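Local coordinates for hypothetical protein, IPT/TIG domain protein (Bacteroides ovatus, PDB 4HW6) that is of uncertain function but probably serves as an auxiliary carbohydrate-binding protein, with an IPT/TIG domain joined to a six-bladed beta-propeller, at residues A[72-84]-A[96-108]. Numbering follows the deposited sequence. Where two conformers were deposited one is given.
Sequences ICPSKAYEGDVKV and SGVCEAKFDYQYN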
# COMPACT_ATOMS: atom_id res chain seq x y z
N ILE A 72 26.91 10.65 -12.89
CA ILE A 72 26.22 10.52 -11.61
C ILE A 72 24.97 9.68 -11.79
O ILE A 72 24.10 9.99 -12.62
CB ILE A 72 25.83 11.91 -11.06
CG1 ILE A 72 27.09 12.76 -10.82
CG2 ILE A 72 25.03 11.81 -9.76
CD1 ILE A 72 26.76 14.16 -10.35
N CYS A 73 24.87 8.60 -11.03
CA CYS A 73 23.73 7.70 -11.10
C CYS A 73 22.43 8.43 -10.74
O CYS A 73 22.36 9.08 -9.69
CB CYS A 73 23.91 6.52 -10.14
SG CYS A 73 22.60 5.29 -10.32
N PRO A 74 21.40 8.33 -11.59
CA PRO A 74 20.12 8.98 -11.33
C PRO A 74 19.24 8.13 -10.42
O PRO A 74 19.54 6.95 -10.20
CB PRO A 74 19.49 9.03 -12.73
CG PRO A 74 19.95 7.76 -13.35
CD PRO A 74 21.37 7.60 -12.88
N SER A 75 18.16 8.69 -9.91
CA SER A 75 17.19 7.86 -9.20
C SER A 75 16.41 7.05 -10.24
O SER A 75 16.43 7.37 -11.44
CB SER A 75 16.25 8.71 -8.33
OG SER A 75 15.62 9.70 -9.10
N LYS A 76 15.76 6.00 -9.78
CA LYS A 76 14.90 5.14 -10.59
C LYS A 76 15.65 4.32 -11.66
O LYS A 76 15.04 3.90 -12.63
CB LYS A 76 13.76 5.94 -11.25
CG LYS A 76 12.95 6.83 -10.30
CD LYS A 76 11.67 7.34 -10.96
CE LYS A 76 11.55 8.86 -10.92
NZ LYS A 76 12.31 9.56 -12.01
N ALA A 77 16.93 4.04 -11.44
CA ALA A 77 17.76 3.29 -12.39
C ALA A 77 17.60 1.76 -12.30
O ALA A 77 18.51 1.02 -12.64
CB ALA A 77 19.22 3.66 -12.20
N TYR A 78 16.42 1.30 -11.88
CA TYR A 78 16.17 -0.12 -11.60
C TYR A 78 16.58 -1.07 -12.72
O TYR A 78 17.22 -2.09 -12.46
CB TYR A 78 14.70 -0.35 -11.26
CG TYR A 78 14.13 0.64 -10.27
CD1 TYR A 78 14.49 0.60 -8.92
CD2 TYR A 78 13.25 1.63 -10.68
CE1 TYR A 78 13.98 1.51 -8.02
CE2 TYR A 78 12.73 2.54 -9.78
CZ TYR A 78 13.10 2.48 -8.45
OH TYR A 78 12.60 3.40 -7.58
N GLU A 79 16.23 -0.74 -13.96
CA GLU A 79 16.49 -1.66 -15.09
C GLU A 79 17.99 -1.82 -15.33
O GLU A 79 18.45 -2.85 -15.82
CB GLU A 79 15.77 -1.20 -16.35
CG GLU A 79 14.25 -1.23 -16.20
CD GLU A 79 13.51 -0.77 -17.44
OE1 GLU A 79 14.15 -0.32 -18.41
OE2 GLU A 79 12.26 -0.87 -17.44
N GLY A 80 18.75 -0.80 -14.97
CA GLY A 80 20.19 -0.91 -14.86
C GLY A 80 21.01 -0.87 -16.14
O GLY A 80 22.22 -0.84 -16.05
N ASP A 81 20.39 -0.84 -17.32
CA ASP A 81 21.17 -0.80 -18.56
C ASP A 81 21.96 0.51 -18.63
O ASP A 81 21.43 1.57 -18.35
CB ASP A 81 20.29 -0.91 -19.81
CG ASP A 81 19.43 -2.14 -19.80
OD1 ASP A 81 19.79 -3.14 -20.45
OD2 ASP A 81 18.37 -2.11 -19.12
N VAL A 82 23.23 0.41 -19.01
CA VAL A 82 24.12 1.57 -19.10
C VAL A 82 24.33 1.82 -20.59
O VAL A 82 24.92 0.99 -21.29
CB VAL A 82 25.44 1.29 -18.37
CG1 VAL A 82 26.45 2.41 -18.61
CG2 VAL A 82 25.19 1.07 -16.88
N LYS A 83 23.81 2.95 -21.07
CA LYS A 83 23.83 3.33 -22.48
C LYS A 83 24.56 4.66 -22.63
O LYS A 83 24.26 5.63 -21.92
CB LYS A 83 22.40 3.46 -23.02
CG LYS A 83 22.27 3.81 -24.50
CD LYS A 83 20.82 3.75 -24.94
CE LYS A 83 20.64 4.21 -26.38
NZ LYS A 83 19.23 4.10 -26.86
N VAL A 84 25.49 4.71 -23.57
CA VAL A 84 26.25 5.91 -23.87
C VAL A 84 26.00 6.27 -25.33
O VAL A 84 26.14 5.42 -26.22
CB VAL A 84 27.76 5.69 -23.66
CG1 VAL A 84 28.56 6.94 -24.06
CG2 VAL A 84 28.03 5.32 -22.20
N SER A 96 25.33 5.00 -30.50
CA SER A 96 25.13 4.63 -29.12
C SER A 96 25.58 3.20 -28.91
O SER A 96 25.60 2.39 -29.84
CB SER A 96 23.66 4.77 -28.72
OG SER A 96 22.87 3.82 -29.41
N GLY A 97 25.95 2.90 -27.68
CA GLY A 97 26.31 1.55 -27.27
C GLY A 97 25.72 1.29 -25.89
O GLY A 97 25.43 2.24 -25.15
N VAL A 98 25.50 0.02 -25.59
CA VAL A 98 25.01 -0.39 -24.27
C VAL A 98 25.93 -1.50 -23.74
O VAL A 98 26.37 -2.37 -24.49
CB VAL A 98 23.56 -0.91 -24.30
CG1 VAL A 98 22.98 -0.99 -22.89
CG2 VAL A 98 22.68 -0.01 -25.16
N CYS A 99 26.23 -1.43 -22.45
CA CYS A 99 27.03 -2.44 -21.78
C CYS A 99 26.26 -3.76 -21.69
O CYS A 99 25.04 -3.76 -21.57
CB CYS A 99 27.38 -1.94 -20.38
SG CYS A 99 28.69 -2.88 -19.59
N GLU A 100 26.99 -4.88 -21.77
CA GLU A 100 26.40 -6.21 -21.54
C GLU A 100 26.00 -6.38 -20.07
O GLU A 100 24.97 -6.97 -19.77
CB GLU A 100 27.39 -7.32 -21.94
N ALA A 101 26.82 -5.85 -19.15
CA ALA A 101 26.51 -5.89 -17.73
C ALA A 101 25.55 -4.75 -17.37
O ALA A 101 25.63 -3.65 -17.93
CB ALA A 101 27.78 -5.82 -16.88
N LYS A 102 24.62 -5.04 -16.47
CA LYS A 102 23.67 -4.06 -15.95
C LYS A 102 24.18 -3.48 -14.62
O LYS A 102 24.76 -4.20 -13.80
CB LYS A 102 22.30 -4.71 -15.70
CG LYS A 102 21.51 -5.05 -16.95
CD LYS A 102 20.27 -5.87 -16.60
CE LYS A 102 19.18 -5.78 -17.66
NZ LYS A 102 19.64 -6.18 -19.01
N PHE A 103 23.96 -2.18 -14.42
CA PHE A 103 24.29 -1.54 -13.15
C PHE A 103 23.31 -2.02 -12.09
O PHE A 103 22.09 -2.08 -12.34
CB PHE A 103 24.25 -0.01 -13.31
CG PHE A 103 24.69 0.75 -12.09
CD1 PHE A 103 26.04 0.92 -11.81
CD2 PHE A 103 23.76 1.29 -11.21
CE1 PHE A 103 26.46 1.61 -10.68
CE2 PHE A 103 24.18 1.99 -10.08
CZ PHE A 103 25.53 2.14 -9.82
N ASP A 104 23.82 -2.38 -10.92
CA ASP A 104 22.96 -2.84 -9.81
C ASP A 104 22.56 -1.64 -8.96
O ASP A 104 23.26 -1.22 -8.05
CB ASP A 104 23.66 -3.91 -8.97
CG ASP A 104 22.80 -4.42 -7.81
OD1 ASP A 104 21.61 -4.05 -7.70
OD2 ASP A 104 23.33 -5.20 -6.99
N TYR A 105 21.40 -1.09 -9.30
CA TYR A 105 20.88 0.08 -8.63
C TYR A 105 20.33 -0.30 -7.27
O TYR A 105 19.47 -1.16 -7.16
CB TYR A 105 19.79 0.71 -9.49
CG TYR A 105 19.12 1.90 -8.85
CD1 TYR A 105 19.82 3.08 -8.64
CD2 TYR A 105 17.79 1.85 -8.46
CE1 TYR A 105 19.21 4.18 -8.06
CE2 TYR A 105 17.18 2.95 -7.89
CZ TYR A 105 17.89 4.11 -7.69
OH TYR A 105 17.27 5.19 -7.11
N GLN A 106 20.86 0.35 -6.24
CA GLN A 106 20.48 0.09 -4.87
C GLN A 106 19.66 1.25 -4.36
O GLN A 106 19.92 2.41 -4.69
CB GLN A 106 21.71 -0.09 -3.99
CG GLN A 106 22.60 -1.25 -4.41
CD GLN A 106 23.88 -1.31 -3.61
OE1 GLN A 106 24.45 -0.27 -3.26
NE2 GLN A 106 24.35 -2.52 -3.34
N TYR A 107 18.67 0.93 -3.54
CA TYR A 107 17.78 1.94 -3.03
C TYR A 107 17.07 1.38 -1.80
O TYR A 107 16.77 0.18 -1.71
CB TYR A 107 16.71 2.30 -4.07
CG TYR A 107 15.90 1.11 -4.46
CD1 TYR A 107 16.33 0.25 -5.45
CD2 TYR A 107 14.71 0.79 -3.80
CE1 TYR A 107 15.60 -0.87 -5.80
CE2 TYR A 107 13.98 -0.32 -4.14
CZ TYR A 107 14.43 -1.15 -5.14
OH TYR A 107 13.71 -2.26 -5.51
N ASN A 108 16.81 2.31 -0.89
CA ASN A 108 16.02 2.04 0.30
C ASN A 108 14.58 2.48 0.09
O ASN A 108 14.29 3.34 -0.75
CB ASN A 108 16.60 2.80 1.48
CG ASN A 108 17.99 2.32 1.84
OD1 ASN A 108 18.85 3.12 2.23
ND2 ASN A 108 18.23 1.01 1.71
O HOH W 1 14.75 5.39 -6.90
O HOH W 2 19.54 -2.38 -11.20
O HOH W 3 24.00 -2.25 -19.52
O HOH W 4 19.82 4.46 -29.45
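Tyr105 lays one ring face against Ala77, whose CB sits 4.0 Å from the ring centroid in a CH-pi contact. The ring gets there with CG anti to its backbone N (chi1 177°), which carries its hydroxyl across to the loop at Ser75 and Lys76, just before the Ala77-Gly80 turn. It turns its edge toward the face of Tyr78 in an offset edge-to-face pair, planes at 81°; Tyr78 in turn drives its own edge into the face of Tyr107, centroids 5.1 Å apart. Cys73 SG touches two rings obliquely, 3.7 Å from Phe103 CE2 and 3.9 Å from Tyr105 CD1. One water joins Lys76 N and the hydroxyls of Tyr78 and Tyr105; a second ties Tyr78 O to Phe103 O and Tyr105 N. Were Tyr105 an alanine, the face of Tyr78 would probably lose its edge-on partner, and a gap would open beside Ala77 CB and Cys73 SG.

Further along, Phe103 N bonds to Gly80 O at 2.7 Å; a CB on Gly80 would strike Phe103 O. Lys102 NZ makes a long, weak salt bridge to Asp81 OD1. Cys99 N reaches Val82 O, and Val84 and Gly97 exchange two backbone bonds as a hydrogen-bonded antiparallel pair of the hairpin 82-87/93-98. Backbone bonds thus join the hairpin end, while aromatic packing secures the chain that leaves this Ig-like IPT/TIG domain toward the propeller.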